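Local atomic coordinates of DNA-binding protein reb1 (PDB entry 5EYB), a protein that binds specific DNA sites in rDNA spacers and upstream of many genes, acting in RNA polymerase I transcription termination, replication fork arrest and transcription regulation. Residues Tyr88-Ser93 against Phe99-Thr104; Trp19-Arg24 against Gln62-Phe67; Gln285-Leu290 against Ile328-Met333; Pro335-Asp338 against Glu344-Lys347. All coordinates share one frame; numbering follows the deposited sequence.

Interaction 1. Residues Tyr88-Ser93 against Phe99-Thr104; sequences YSRKNS and FGVQET
Val-101 meets the loop with backbone and side chain together. Its N-H reaches Lys-91 O, 2.8 Å from N to O and bent only to 158°, while its CG2 methyl lies 3.3 Å from that same Lys-91 O. Arg-90, extended from CG to NE, crosses the valine at about a right angle, with NE 3.5 Å from Val-101 CG2. The guanidinium then holds a water in its plane through NH2; a further link from this water to Gln-102 OE1 is doubtful.

Asn-92 works mainly through its carbonyl: Asn-92 O takes Gln-102 N at 3.0 Å, in the carbonyl plane and on a lone pair. Its CB points away, yet still rests 4.1 Å from Gln-102 CB, and Asn-92 OD1 reaches to 3.9 Å from Val-101 CG2. Two successive loop carbonyls thus receive the N-H groups of Val-101 and Gln-102 where the chain enters helix 101-116, in a part belonging to a Myb-associated domain of the Reb1 family; Arg-90 and Val-101 also pack on Trp-19 of helix 16-32.

Ser-93 places OG anti to its own backbone N (chi1 -179°), 3.8 Å from Glu-103 CD. Glu-103, extended beyond CG, brings OE2 to 2.9 Å from Gly-100 N, which meets it from above the carboxylate plane. OE2 also takes Ser-94 N and pairs with Arg-152, and OE1 is bonded to His-151. With only a methyl in place of Glu-103, as in an alanine here, the amides of Gly-100 and Ser-94 would probably lose this acceptor and Arg-152 this counter-charge.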
loop_
_atom_site.group_PDB
_atom_site.type_symbol
_atom_site.label_atom_id
_atom_site.label_comp_id
_atom_site.label_asym_id
_atom_site.label_seq_id
_atom_site.Cartn_x
_atom_site.Cartn_y
_atom_site.Cartn_z
ATOM N N TYR A 88 -15.090 0.057 2.220
ATOM C CA TYR A 88 -14.987 -1.384 2.421
ATOM C C TYR A 88 -16.285 -2.091 2.036
ATOM O O TYR A 88 -16.417 -3.305 2.201
ATOM C CB TYR A 88 -14.615 -1.692 3.875
ATOM C CG TYR A 88 -13.403 -0.923 4.357
ATOM C CD1 TYR A 88 -12.136 -1.203 3.860
ATOM C CD2 TYR A 88 -13.527 0.082 5.305
ATOM C CE1 TYR A 88 -11.029 -0.501 4.291
ATOM C CE2 TYR A 88 -12.421 0.790 5.745
ATOM C CZ TYR A 88 -11.175 0.494 5.234
ATOM O OH TYR A 88 -10.073 1.194 5.669
ATOM N N SER A 89 -17.233 -1.319 1.512
ATOM C CA SER A 89 -18.542 -1.838 1.128
ATOM C C SER A 89 -18.472 -2.735 -0.100
ATOM O O SER A 89 -17.502 -2.706 -0.855
ATOM C CB SER A 89 -19.510 -0.688 0.864
ATOM O OG SER A 89 -19.042 0.126 -0.198
ATOM N N ARG A 90 -19.521 -3.523 -0.300
ATOM C CA ARG A 90 -19.593 -4.438 -1.430
ATOM C C ARG A 90 -19.808 -3.700 -2.749
ATOM O O ARG A 90 -20.652 -2.808 -2.845
ATOM C CB ARG A 90 -20.712 -5.456 -1.206
ATOM C CG ARG A 90 -21.021 -6.324 -2.403
ATOM C CD ARG A 90 -22.011 -7.407 -2.035
ATOM N NE ARG A 90 -22.351 -8.242 -3.181
ATOM C CZ ARG A 90 -23.048 -9.371 -3.098
ATOM N NH1 ARG A 90 -23.474 -9.801 -1.917
ATOM N NH2 ARG A 90 -23.314 -10.070 -4.193
ATOM N N LYS A 91 -19.031 -4.078 -3.760
ATOM C CA LYS A 91 -19.166 -3.516 -5.098
ATOM C C LYS A 91 -19.480 -4.618 -6.106
ATOM O O LYS A 91 -18.754 -5.606 -6.199
ATOM C CB LYS A 91 -17.890 -2.775 -5.501
ATOM C CG LYS A 91 -17.713 -1.412 -4.850
ATOM C CD LYS A 91 -18.445 -0.335 -5.634
ATOM C CE LYS A 91 -17.958 -0.282 -7.075
ATOM N NZ LYS A 91 -18.684 0.737 -7.881
ATOM N N ASN A 92 -20.565 -4.449 -6.855
ATOM C CA ASN A 92 -20.972 -5.441 -7.843
ATOM C C ASN A 92 -20.183 -5.326 -9.144
ATOM O O ASN A 92 -19.692 -6.324 -9.669
ATOM C CB ASN A 92 -22.471 -5.326 -8.137
ATOM C CG ASN A 92 -23.333 -5.942 -7.050
ATOM O OD1 ASN A 92 -22.909 -6.071 -5.901
ATOM N ND2 ASN A 92 -24.550 -6.329 -7.412
ATOM N N SER A 93 -20.057 -4.106 -9.660
ATOM C CA SER A 93 -19.393 -3.893 -10.941
ATOM C C SER A 93 -18.628 -2.571 -10.996
ATOM O O SER A 93 -18.931 -1.637 -10.258
ATOM C CB SER A 93 -20.417 -3.947 -12.076
ATOM O OG SER A 93 -19.792 -3.769 -13.333
ATOM N N PHE A 99 -12.021 -5.384 -9.612
ATOM C CA PHE A 99 -13.174 -6.062 -10.184
ATOM C C PHE A 99 -14.262 -6.278 -9.146
ATOM O O PHE A 99 -13.993 -6.737 -8.040
ATOM C CB PHE A 99 -12.755 -7.400 -10.788
ATOM C CG PHE A 99 -12.196 -7.289 -12.175
ATOM C CD1 PHE A 99 -11.039 -6.571 -12.416
ATOM C CD2 PHE A 99 -12.825 -7.911 -13.237
ATOM C CE1 PHE A 99 -10.525 -6.470 -13.697
ATOM C CE2 PHE A 99 -12.314 -7.816 -14.518
ATOM C CZ PHE A 99 -11.163 -7.095 -14.746
ATOM N N GLY A 100 -15.493 -5.944 -9.514
ATOM C CA GLY A 100 -16.630 -6.138 -8.634
ATOM C C GLY A 100 -16.965 -7.606 -8.473
ATOM O O GLY A 100 -16.625 -8.427 -9.324
ATOM N N VAL A 101 -17.643 -7.930 -7.378
ATOM C CA VAL A 101 -17.976 -9.311 -7.047
ATOM C C VAL A 101 -18.836 -9.984 -8.118
ATOM O O VAL A 101 -18.797 -11.204 -8.276
ATOM C CB VAL A 101 -18.706 -9.389 -5.690
ATOM C CG1 VAL A 101 -17.810 -8.861 -4.579
ATOM C CG2 VAL A 101 -20.015 -8.613 -5.737
ATOM N N GLN A 102 -19.605 -9.190 -8.856
ATOM C CA GLN A 102 -20.458 -9.733 -9.905
ATOM C C GLN A 102 -19.652 -9.979 -11.175
ATOM O O GLN A 102 -19.969 -10.869 -11.960
ATOM C CB GLN A 102 -21.632 -8.794 -10.195
ATOM C CG GLN A 102 -22.687 -9.387 -11.121
ATOM C CD GLN A 102 -23.422 -10.559 -10.496
ATOM O OE1 GLN A 102 -23.487 -10.685 -9.273
ATOM N NE2 GLN A 102 -23.978 -11.425 -11.336
ATOM N N GLU A 103 -18.606 -9.184 -11.371
ATOM C CA GLU A 103 -17.733 -9.350 -12.526
ATOM C C GLU A 103 -16.943 -10.646 -12.410
ATOM O O GLU A 103 -16.850 -11.416 -13.365
ATOM C CB GLU A 103 -16.782 -8.163 -12.663
ATOM C CG GLU A 103 -17.493 -6.833 -12.764
ATOM C CD GLU A 103 -16.550 -5.701 -13.075
ATOM O OE1 GLU A 103 -16.124 -5.599 -14.242
ATOM O OE2 GLU A 103 -16.233 -4.916 -12.155
ATOM N N THR A 104 -16.384 -10.880 -11.229
ATOM C CA THR A 104 -15.630 -12.097 -10.970
ATOM C C THR A 104 -16.539 -13.318 -11.030
ATOM O O THR A 104 -16.106 -14.408 -11.398
ATOM C CB THR A 104 -14.938 -12.044 -9.601
ATOM O OG1 THR A 104 -15.929 -12.003 -8.568
ATOM C CG2 THR A 104 -14.047 -10.812 -9.501
HETATM O O HOH W 1 -22.939 -9.947 -6.961
#

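Interaction 2. Residues Trp19-Arg24 against Gln62-Phe67; sequences WDYLER and QEMPSF. With nucleotides of chain B.
Tyr-21 and Met-64 make a Met-aromatic contact, the centre of a small, mostly apolar junction between helix 16-32 and the point where helix 51-63 ends. The sulfur approaches the ring obliquely: Met-64 SD is 5.2 Å from the centroid of the Tyr-21 ring and 70° off its normal, with the nearest ring carbon, Tyr-21 CD2, 4.0 Å from SD. The methionine chain bends at its last torsion (chi3 -81°), which brings CE round to 4.1 Å from Tyr-21 CE2. That same methyl stands 4.4 Å from Leu-22 CD1, so one thioether tip serves both neighbours on the helix.

The tyrosine, its CG anti to the backbone N (chi1 175°), reaches across to the last turn of helix 51-63. Its hydroxyl end lies against the aliphatic part of Glu-63, OH being 3.2 Å from both CB and CG of that residue. Tyr-21 and Glu-63 cross at about a right angle. Leu-59 and Leu-60 also touch Tyr-21, and Ile-72 of helix 69-79 touches Met-64.

Beyond Met-64 the chain makes a type I beta turn to Phe-67, whose CA comes 3.4 Å from OP1 of DT18 of chain B. Helix 51-63, this turn at the DNA backbone and helix 69-79 are consistent with the helix-turn-helix relationship of the Myb-associated domain to which both segments belong.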
loop_
_atom_site.group_PDB
_atom_site.type_symbol
_atom_site.label_atom_id
_atom_site.label_comp_id
_atom_site.label_asym_id
_atom_site.label_seq_id
_atom_site.Cartn_x
_atom_site.Cartn_y
_atom_site.Cartn_z
ATOM N N TRP A 19 -18.882 -12.276 1.002
ATOM C CA TRP A 19 -20.011 -11.409 1.310
ATOM C C TRP A 19 -21.261 -12.238 1.572
ATOM O O TRP A 19 -22.033 -11.945 2.486
ATOM C CB TRP A 19 -20.268 -10.417 0.174
ATOM C CG TRP A 19 -19.319 -9.262 0.148
ATOM C CD1 TRP A 19 -18.361 -9.009 -0.788
ATOM C CD2 TRP A 19 -19.236 -8.198 1.105
ATOM N NE1 TRP A 19 -17.689 -7.851 -0.477
ATOM C CE2 TRP A 19 -18.206 -7.335 0.682
ATOM C CE3 TRP A 19 -19.933 -7.891 2.278
ATOM C CZ2 TRP A 19 -17.855 -6.187 1.388
ATOM C CZ3 TRP A 19 -19.584 -6.750 2.979
ATOM C CH2 TRP A 19 -18.554 -5.912 2.531
ATOM N N ASP A 20 -21.456 -13.274 0.761
ATOM C CA ASP A 20 -22.613 -14.147 0.907
ATOM C C ASP A 20 -22.564 -14.897 2.230
ATOM O O ASP A 20 -23.597 -15.126 2.857
ATOM C CB ASP A 20 -22.696 -15.136 -0.259
ATOM C CG ASP A 20 -23.131 -14.476 -1.552
ATOM O OD1 ASP A 20 -23.823 -13.438 -1.485
ATOM O OD2 ASP A 20 -22.785 -14.995 -2.635
ATOM N N TYR A 21 -21.362 -15.273 2.654
ATOM C CA TYR A 21 -21.190 -15.949 3.933
ATOM C C TYR A 21 -21.545 -15.019 5.089
ATOM O O TYR A 21 -22.244 -15.410 6.023
ATOM C CB TYR A 21 -19.757 -16.458 4.091
ATOM C CG TYR A 21 -19.483 -17.055 5.453
ATOM C CD1 TYR A 21 -19.967 -18.312 5.789
ATOM C CD2 TYR A 21 -18.745 -16.360 6.404
ATOM C CE1 TYR A 21 -19.725 -18.861 7.033
ATOM C CE2 TYR A 21 -18.498 -16.902 7.651
ATOM C CZ TYR A 21 -18.990 -18.153 7.960
ATOM O OH TYR A 21 -18.749 -18.700 9.199
ATOM N N LEU A 22 -21.059 -13.786 5.013
ATOM C CA LEU A 22 -21.308 -12.795 6.050
ATOM C C LEU A 22 -22.798 -12.515 6.194
ATOM O O LEU A 22 -23.337 -12.533 7.298
ATOM C CB LEU A 22 -20.561 -11.499 5.741
ATOM C CG LEU A 22 -20.456 -10.507 6.898
ATOM C CD1 LEU A 22 -19.656 -11.124 8.034
ATOM C CD2 LEU A 22 -19.824 -9.203 6.437
ATOM N N GLU A 23 -23.454 -12.262 5.067
ATOM C CA GLU A 23 -24.878 -11.957 5.055
ATOM C C GLU A 23 -25.706 -13.110 5.615
ATOM O O GLU A 23 -26.647 -12.891 6.378
ATOM C CB GLU A 23 -25.338 -11.621 3.634
ATOM N N ARG A 24 -25.349 -14.336 5.239
ATOM C CA ARG A 24 -26.050 -15.525 5.721
ATOM C C ARG A 24 -25.849 -15.709 7.222
ATOM O O ARG A 24 -26.795 -15.988 7.957
ATOM C CB ARG A 24 -25.574 -16.776 4.977
ATOM C CG ARG A 24 -26.236 -18.065 5.452
ATOM C CD ARG A 24 -25.435 -19.303 5.058
ATOM N NE ARG A 24 -25.983 -20.521 5.654
ATOM C CZ ARG A 24 -25.405 -21.718 5.589
ATOM N NH1 ARG A 24 -24.250 -21.867 4.954
ATOM N NH2 ARG A 24 -25.980 -22.765 6.163
ATOM N N GLN A 62 -12.338 -16.947 13.157
ATOM C CA GLN A 62 -11.931 -18.340 13.034
ATOM C C GLN A 62 -12.396 -18.932 11.708
ATOM O O GLN A 62 -11.684 -19.724 11.088
ATOM C CB GLN A 62 -12.483 -19.160 14.199
ATOM C CG GLN A 62 -12.231 -20.648 14.076
ATOM C CD GLN A 62 -13.014 -21.453 15.086
ATOM O OE1 GLN A 62 -13.697 -22.414 14.733
ATOM N NE2 GLN A 62 -12.919 -21.068 16.353
ATOM N N GLU A 63 -13.590 -18.540 11.276
ATOM C CA GLU A 63 -14.184 -19.089 10.062
ATOM C C GLU A 63 -13.621 -18.453 8.794
ATOM O O GLU A 63 -13.744 -19.012 7.707
ATOM C CB GLU A 63 -15.705 -18.922 10.095
ATOM C CG GLU A 63 -16.410 -19.810 11.109
ATOM C CD GLU A 63 -16.451 -21.262 10.682
ATOM O OE1 GLU A 63 -15.461 -21.988 10.925
ATOM O OE2 GLU A 63 -17.477 -21.678 10.104
ATOM N N MET A 64 -13.002 -17.286 8.931
ATOM C CA MET A 64 -12.398 -16.617 7.784
ATOM C C MET A 64 -10.928 -16.291 8.035
ATOM O O MET A 64 -10.557 -15.122 8.130
ATOM C CB MET A 64 -13.175 -15.344 7.444
ATOM C CG MET A 64 -14.571 -15.607 6.902
ATOM S SD MET A 64 -15.472 -14.105 6.477
ATOM C CE MET A 64 -16.059 -13.595 8.083
ATOM N N PRO A 65 -10.080 -17.332 8.116
ATOM C CA PRO A 65 -8.673 -17.205 8.519
ATOM C C PRO A 65 -7.851 -16.355 7.558
ATOM O O PRO A 65 -6.763 -15.906 7.913
ATOM C CB PRO A 65 -8.168 -18.655 8.513
ATOM C CG PRO A 65 -9.397 -19.507 8.479
ATOM C CD PRO A 65 -10.407 -18.712 7.728
ATOM N N SER A 66 -8.374 -16.135 6.358
ATOM C CA SER A 66 -7.650 -15.395 5.334
ATOM C C SER A 66 -7.606 -13.902 5.641
ATOM O O SER A 66 -6.940 -13.135 4.946
ATOM C CB SER A 66 -8.290 -15.631 3.965
ATOM O OG SER A 66 -8.430 -17.018 3.708
ATOM N N PHE A 67 -8.316 -13.493 6.687
ATOM C CA PHE A 67 -8.425 -12.080 7.022
ATOM C C PHE A 67 -8.266 -11.816 8.515
ATOM O O PHE A 67 -8.494 -12.701 9.342
ATOM C CB PHE A 67 -9.767 -11.536 6.529
ATOM C CG PHE A 67 -10.003 -11.765 5.067
ATOM C CD1 PHE A 67 -9.367 -10.982 4.116
ATOM C CD2 PHE A 67 -10.846 -12.776 4.642
ATOM C CE1 PHE A 67 -9.576 -11.199 2.769
ATOM C CE2 PHE A 67 -11.059 -12.997 3.297
ATOM C CZ PHE A 67 -10.423 -12.208 2.360
ATOM P P DT B 18 -5.607 -9.231 6.083
ATOM O OP1 DT B 18 -5.572 -10.698 5.906
ATOM O OP2 DT B 18 -6.650 -8.627 6.921
ATOM O "O5'" DT B 18 -4.217 -8.727 6.673
ATOM C "C5'" DT B 18 -3.110 -8.574 5.809
ATOM C "C4'" DT B 18 -1.902 -8.082 6.575
ATOM O "O4'" DT B 18 -1.812 -6.637 6.480
ATOM C "C3'" DT B 18 -1.910 -8.413 8.068
ATOM O "O3'" DT B 18 -0.646 -8.907 8.439
ATOM C "C2'" DT B 18 -2.197 -7.062 8.722
ATOM C "C1'" DT B 18 -1.523 -6.115 7.751
ATOM N N1 DT B 18 -2.042 -4.724 7.819
ATOM C C2 DT B 18 -1.153 -3.673 7.798
ATOM O O2 DT B 18 0.057 -3.817 7.721
ATOM N N3 DT B 18 -1.734 -2.434 7.867
ATOM C C4 DT B 18 -3.085 -2.148 7.955
ATOM O O4 DT B 18 -3.512 -1.000 8.012
ATOM C C5 DT B 18 -3.959 -3.296 7.975
ATOM C C7 DT B 18 -5.444 -3.110 8.068
ATOM C C6 DT B 18 -3.403 -4.514 7.907
#

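Interaction 3. Residues Gln285-Leu290 against Ile328-Met333; sequences QENVWL and INLKKM
Leu-330 sends its side chain from helix 320-333 towards Asn-287 on helix 284-299, and following it outward traces nearly the whole contact. CB already points at the partner helix but stops short of touching it. CG stands anti to the carbonyl carbon (chi1 -75°), and with that step the branch point comes within 4.1 Å of Asn-287 OD1. From there both methyls come to lie over one face of the asparagine's carboxamide, and both touch its OD1 and CG. CD1 is the nearer to the oxygen, 3.6 Å from Asn-287 OD1, and it also faces Leu-290, whose CD2 is 4.5 Å from Leu-330 CD1. CD2 lies 3.9 Å from Asn-287 CG and is the methyl that also reaches the nitrogen, 4.0 Å from Asn-287 ND2. The two side chains meet at a slant.

These segments belong to the all-helical C-terminal part of the chain, where helices 284-299, 307-314 and 320-333 follow one another and the first packs on the last. The closest CA atoms, those of Asn-287 and Leu-330, are 8.3 Å apart, and it is side chains that make the contact. Putting an amide into a buried apolar contact has a cost, which is met at least in part by Gln-326, one helical turn before Leu-330: its NE2 is hydrogen-bonded to Asn-287 OD1. Leu-290 in turn lies on Met-323 and Gln-326, and Phe-353 of helix 342-356 packs against Asn-287.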
loop_
_atom_site.group_PDB
_atom_site.type_symbol
_atom_site.label_atom_id
_atom_site.label_comp_id
_atom_site.label_asym_id
_atom_site.label_seq_id
_atom_site.Cartn_x
_atom_site.Cartn_y
_atom_site.Cartn_z
ATOM N N GLN A 285 8.159 34.215 13.746
ATOM C CA GLN A 285 8.095 33.700 15.110
ATOM C C GLN A 285 8.076 32.177 15.136
ATOM O O GLN A 285 8.666 31.558 16.021
ATOM C CB GLN A 285 6.861 34.244 15.836
ATOM C CG GLN A 285 6.776 35.765 15.897
ATOM C CD GLN A 285 6.196 36.377 14.632
ATOM O OE1 GLN A 285 6.010 35.692 13.625
ATOM N NE2 GLN A 285 5.906 37.673 14.680
ATOM N N GLU A 286 7.394 31.578 14.165
ATOM C CA GLU A 286 7.293 30.125 14.086
ATOM C C GLU A 286 8.652 29.495 13.787
ATOM O O GLU A 286 9.005 28.461 14.354
ATOM C CB GLU A 286 6.271 29.717 13.023
ATOM N N ASN A 287 9.411 30.128 12.896
ATOM C CA ASN A 287 10.753 29.664 12.562
ATOM C C ASN A 287 11.704 29.769 13.748
ATOM O O ASN A 287 12.533 28.887 13.965
ATOM C CB ASN A 287 11.315 30.449 11.376
ATOM C CG ASN A 287 10.727 30.003 10.053
ATOM O OD1 ASN A 287 10.352 28.843 9.887
ATOM N ND2 ASN A 287 10.650 30.924 9.100
ATOM N N VAL A 288 11.577 30.854 14.507
ATOM C CA VAL A 288 12.397 31.064 15.697
ATOM C C VAL A 288 12.192 29.948 16.714
ATOM O O VAL A 288 13.155 29.349 17.192
ATOM C CB VAL A 288 12.083 32.411 16.372
ATOM C CG1 VAL A 288 12.803 32.511 17.706
ATOM C CG2 VAL A 288 12.470 33.564 15.466
ATOM N N TRP A 289 10.931 29.677 17.035
ATOM C CA TRP A 289 10.588 28.645 18.006
ATOM C C TRP A 289 11.172 27.295 17.610
ATOM O O TRP A 289 11.711 26.571 18.448
ATOM C CB TRP A 289 9.070 28.533 18.160
ATOM C CG TRP A 289 8.649 27.419 19.073
ATOM C CD1 TRP A 289 8.471 27.488 20.424
ATOM C CD2 TRP A 289 8.360 26.068 18.699
ATOM N NE1 TRP A 289 8.088 26.263 20.914
ATOM C CE2 TRP A 289 8.012 25.374 19.874
ATOM C CE3 TRP A 289 8.362 25.378 17.484
ATOM C CZ2 TRP A 289 7.669 24.023 19.870
ATOM C CZ3 TRP A 289 8.021 24.039 17.481
ATOM C CH2 TRP A 289 7.679 23.375 18.664
ATOM N N LEU A 290 11.065 26.967 16.326
ATOM C CA LEU A 290 11.581 25.703 15.818
ATOM C C LEU A 290 13.096 25.633 15.952
ATOM O O LEU A 290 13.636 24.648 16.448
ATOM C CB LEU A 290 11.175 25.504 14.359
ATOM C CG LEU A 290 11.675 24.220 13.694
ATOM C CD1 LEU A 290 11.262 23.001 14.502
ATOM C CD2 LEU A 290 11.162 24.117 12.267
ATOM N N ILE A 328 14.784 21.503 6.873
ATOM C CA ILE A 328 15.583 21.312 5.665
ATOM C C ILE A 328 15.633 22.597 4.842
ATOM O O ILE A 328 16.705 23.035 4.419
ATOM C CB ILE A 328 15.029 20.171 4.781
ATOM C CG1 ILE A 328 15.040 18.841 5.534
ATOM C CG2 ILE A 328 15.842 20.043 3.502
ATOM C CD1 ILE A 328 16.410 18.389 5.916
ATOM N N ASN A 329 14.470 23.204 4.631
ATOM C CA ASN A 329 14.381 24.417 3.828
ATOM C C ASN A 329 15.042 25.611 4.506
ATOM O O ASN A 329 15.574 26.495 3.838
ATOM C CB ASN A 329 12.921 24.738 3.513
ATOM C CG ASN A 329 12.265 23.676 2.654
ATOM O OD1 ASN A 329 12.772 22.561 2.530
ATOM N ND2 ASN A 329 11.130 24.018 2.055
ATOM N N LEU A 330 15.008 25.631 5.834
ATOM C CA LEU A 330 15.653 26.699 6.585
ATOM C C LEU A 330 17.169 26.603 6.479
ATOM O O LEU A 330 17.846 27.616 6.319
ATOM C CB LEU A 330 15.222 26.668 8.052
ATOM C CG LEU A 330 13.810 27.180 8.334
ATOM C CD1 LEU A 330 13.482 27.045 9.808
ATOM C CD2 LEU A 330 13.665 28.626 7.878
ATOM N N LYS A 331 17.697 25.384 6.566
ATOM C CA LYS A 331 19.132 25.158 6.404
ATOM C C LYS A 331 19.598 25.607 5.021
ATOM O O LYS A 331 20.703 26.126 4.861
ATOM C CB LYS A 331 19.477 23.680 6.622
ATOM C CG LYS A 331 19.589 23.263 8.081
ATOM C CD LYS A 331 19.616 21.744 8.230
ATOM C CE LYS A 331 20.778 21.118 7.478
ATOM N NZ LYS A 331 22.095 21.528 8.032
ATOM N N LYS A 332 18.736 25.412 4.028
ATOM C CA LYS A 332 19.062 25.738 2.645
ATOM C C LYS A 332 18.975 27.240 2.356
ATOM O O LYS A 332 19.728 27.764 1.533
ATOM C CB LYS A 332 18.136 24.965 1.700
ATOM C CG LYS A 332 18.433 25.156 0.218
ATOM C CD LYS A 332 17.405 24.439 -0.650
ATOM C CE LYS A 332 17.648 24.700 -2.131
ATOM N NZ LYS A 332 16.632 24.031 -2.993
ATOM N N MET A 333 18.065 27.932 3.037
ATOM C CA MET A 333 17.802 29.339 2.736
ATOM C C MET A 333 18.519 30.315 3.668
ATOM O O MET A 333 18.930 31.394 3.237
ATOM C CB MET A 333 16.296 29.615 2.772
ATOM C CG MET A 333 15.506 28.844 1.727
ATOM S SD MET A 333 16.230 28.957 0.077
ATOM C CE MET A 333 15.181 27.822 -0.831
#

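Interaction 4. Residues Pro335-Asp338 against Glu344-Lys347; sequences PSYD and EATK
The ring of Tyr-337 has Ala-345 over one face and Thr-346 by its hydroxyl end. The alanine methyl makes a CH-pi contact: Ala-345 CB sits 4.1 Å from the ring centroid, 28° off the normal, and shifted so that Tyr-337 CD1 is the nearest ring carbon at 3.7 Å. Thr-346 OG1 approaches the ring obliquely.

At the ring's far end Tyr-337 OH donates to Thr-346 OG1 across 2.9 Å. The threonine oxygen has two bonds: it accepts from the phenol and is also bonded to Leu-342 O, one turn earlier in its own helix. A phenylalanine in place of Tyr-337 would probably keep the methyl packing but leave Thr-346 OG1 without this donor.

The alanine methyl reaches past the ring as well, with Ala-345 CB 3.6 Å from Tyr-337 CA, and Ser-336 CB touches Ala-345 O at 3.5 Å. The serine OG is bonded to Ser-348 OG, a further tie to the same helix.

The short, weakly bonded helix 336-339 thus packs against the start of helix 342-356, which follows it closely in the chain; Tyr-337 also packs on Phe-327 and Lys-331 of helix 320-333 and on Leu-291 of helix 284-299, which meets Thr-346 through Tyr-295 and Leu-298.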
loop_
_atom_site.group_PDB
_atom_site.type_symbol
_atom_site.label_atom_id
_atom_site.label_comp_id
_atom_site.label_asym_id
_atom_site.label_seq_id
_atom_site.Cartn_x
_atom_site.Cartn_y
_atom_site.Cartn_z
ATOM N N PRO A 335 21.431 31.981 5.343
ATOM C CA PRO A 335 22.849 32.116 4.995
ATOM C C PRO A 335 23.792 31.661 6.107
ATOM O O PRO A 335 24.949 31.342 5.836
ATOM C CB PRO A 335 23.007 33.620 4.740
ATOM C CG PRO A 335 21.635 34.100 4.430
ATOM C CD PRO A 335 20.727 33.272 5.281
ATOM N N SER A 336 23.297 31.631 7.339
ATOM C CA SER A 336 24.114 31.263 8.489
ATOM C C SER A 336 24.627 29.829 8.389
ATOM O O SER A 336 25.715 29.520 8.874
ATOM C CB SER A 336 23.320 31.445 9.783
ATOM O OG SER A 336 22.829 32.770 9.893
ATOM N N TYR A 337 23.848 28.959 7.750
ATOM C CA TYR A 337 24.211 27.548 7.645
ATOM C C TYR A 337 25.303 27.288 6.610
ATOM O O TYR A 337 25.878 26.201 6.563
ATOM C CB TYR A 337 22.975 26.705 7.328
ATOM C CG TYR A 337 22.062 26.528 8.517
ATOM C CD1 TYR A 337 22.297 25.530 9.454
ATOM C CD2 TYR A 337 20.973 27.365 8.712
ATOM C CE1 TYR A 337 21.469 25.367 10.550
ATOM C CE2 TYR A 337 20.139 27.210 9.805
ATOM C CZ TYR A 337 20.393 26.210 10.719
ATOM O OH TYR A 337 19.568 26.050 11.807
ATOM N N ASP A 338 25.592 28.286 5.783
ATOM C CA ASP A 338 26.689 28.176 4.832
ATOM C C ASP A 338 27.954 28.787 5.417
ATOM O O ASP A 338 29.054 28.551 4.921
ATOM C CB ASP A 338 26.336 28.853 3.507
ATOM C CG ASP A 338 25.334 28.056 2.693
ATOM O OD1 ASP A 338 24.600 27.236 3.286
ATOM O OD2 ASP A 338 25.277 28.249 1.461
ATOM N N GLU A 344 26.579 26.388 15.702
ATOM C CA GLU A 344 26.724 27.840 15.687
ATOM C C GLU A 344 25.820 28.499 14.647
ATOM O O GLU A 344 25.318 29.602 14.865
ATOM C CB GLU A 344 28.184 28.228 15.428
ATOM C CG GLU A 344 29.146 27.864 16.550
ATOM C CD GLU A 344 29.541 26.399 16.540
ATOM O OE1 GLU A 344 29.221 25.698 15.557
ATOM O OE2 GLU A 344 30.172 25.949 17.519
ATOM N N ALA A 345 25.615 27.824 13.519
ATOM C CA ALA A 345 24.772 28.360 12.457
ATOM C C ALA A 345 23.337 28.498 12.934
ATOM O O ALA A 345 22.647 29.455 12.587
ATOM C CB ALA A 345 24.833 27.478 11.223
ATOM N N THR A 346 22.897 27.533 13.733
ATOM C CA THR A 346 21.554 27.558 14.292
ATOM C C THR A 346 21.414 28.715 15.273
ATOM O O THR A 346 20.431 29.454 15.228
ATOM C CB THR A 346 21.215 26.233 14.989
ATOM O OG1 THR A 346 21.249 25.173 14.026
ATOM C CG2 THR A 346 19.830 26.294 15.619
ATOM N N LYS A 347 22.404 28.883 16.145
ATOM C CA LYS A 347 22.412 30.003 17.083
ATOM C C LYS A 347 22.454 31.332 16.335
ATOM O O LYS A 347 21.823 32.302 16.746
ATOM C CB LYS A 347 23.601 29.902 18.044
#

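The four contacts form two pairs at opposite sides of the chain's centre. Along the sequence interaction 2 closes first, then interaction 1, then 3 and 4. The centres of interactions 1 and 2 are 16 Å apart: interaction 2 lies on helix 16-32, and interaction 1 packs against that helix through Arg-90 and Val-101, Trp-19 lying against the loop between helix 69-79 and helix 101-116. Interactions 3 and 4 lie 11 Å apart, centre to centre, in the C-terminal helices, where helix 320-333 leads directly into helix 336-339 and Lys-331 O touches Tyr-337 CB. About 49 Å separates the centres of interactions 1 and 3. The first pair reaches the DNA, whereas interaction 4 stays about 23 Å from it at its nearest atom.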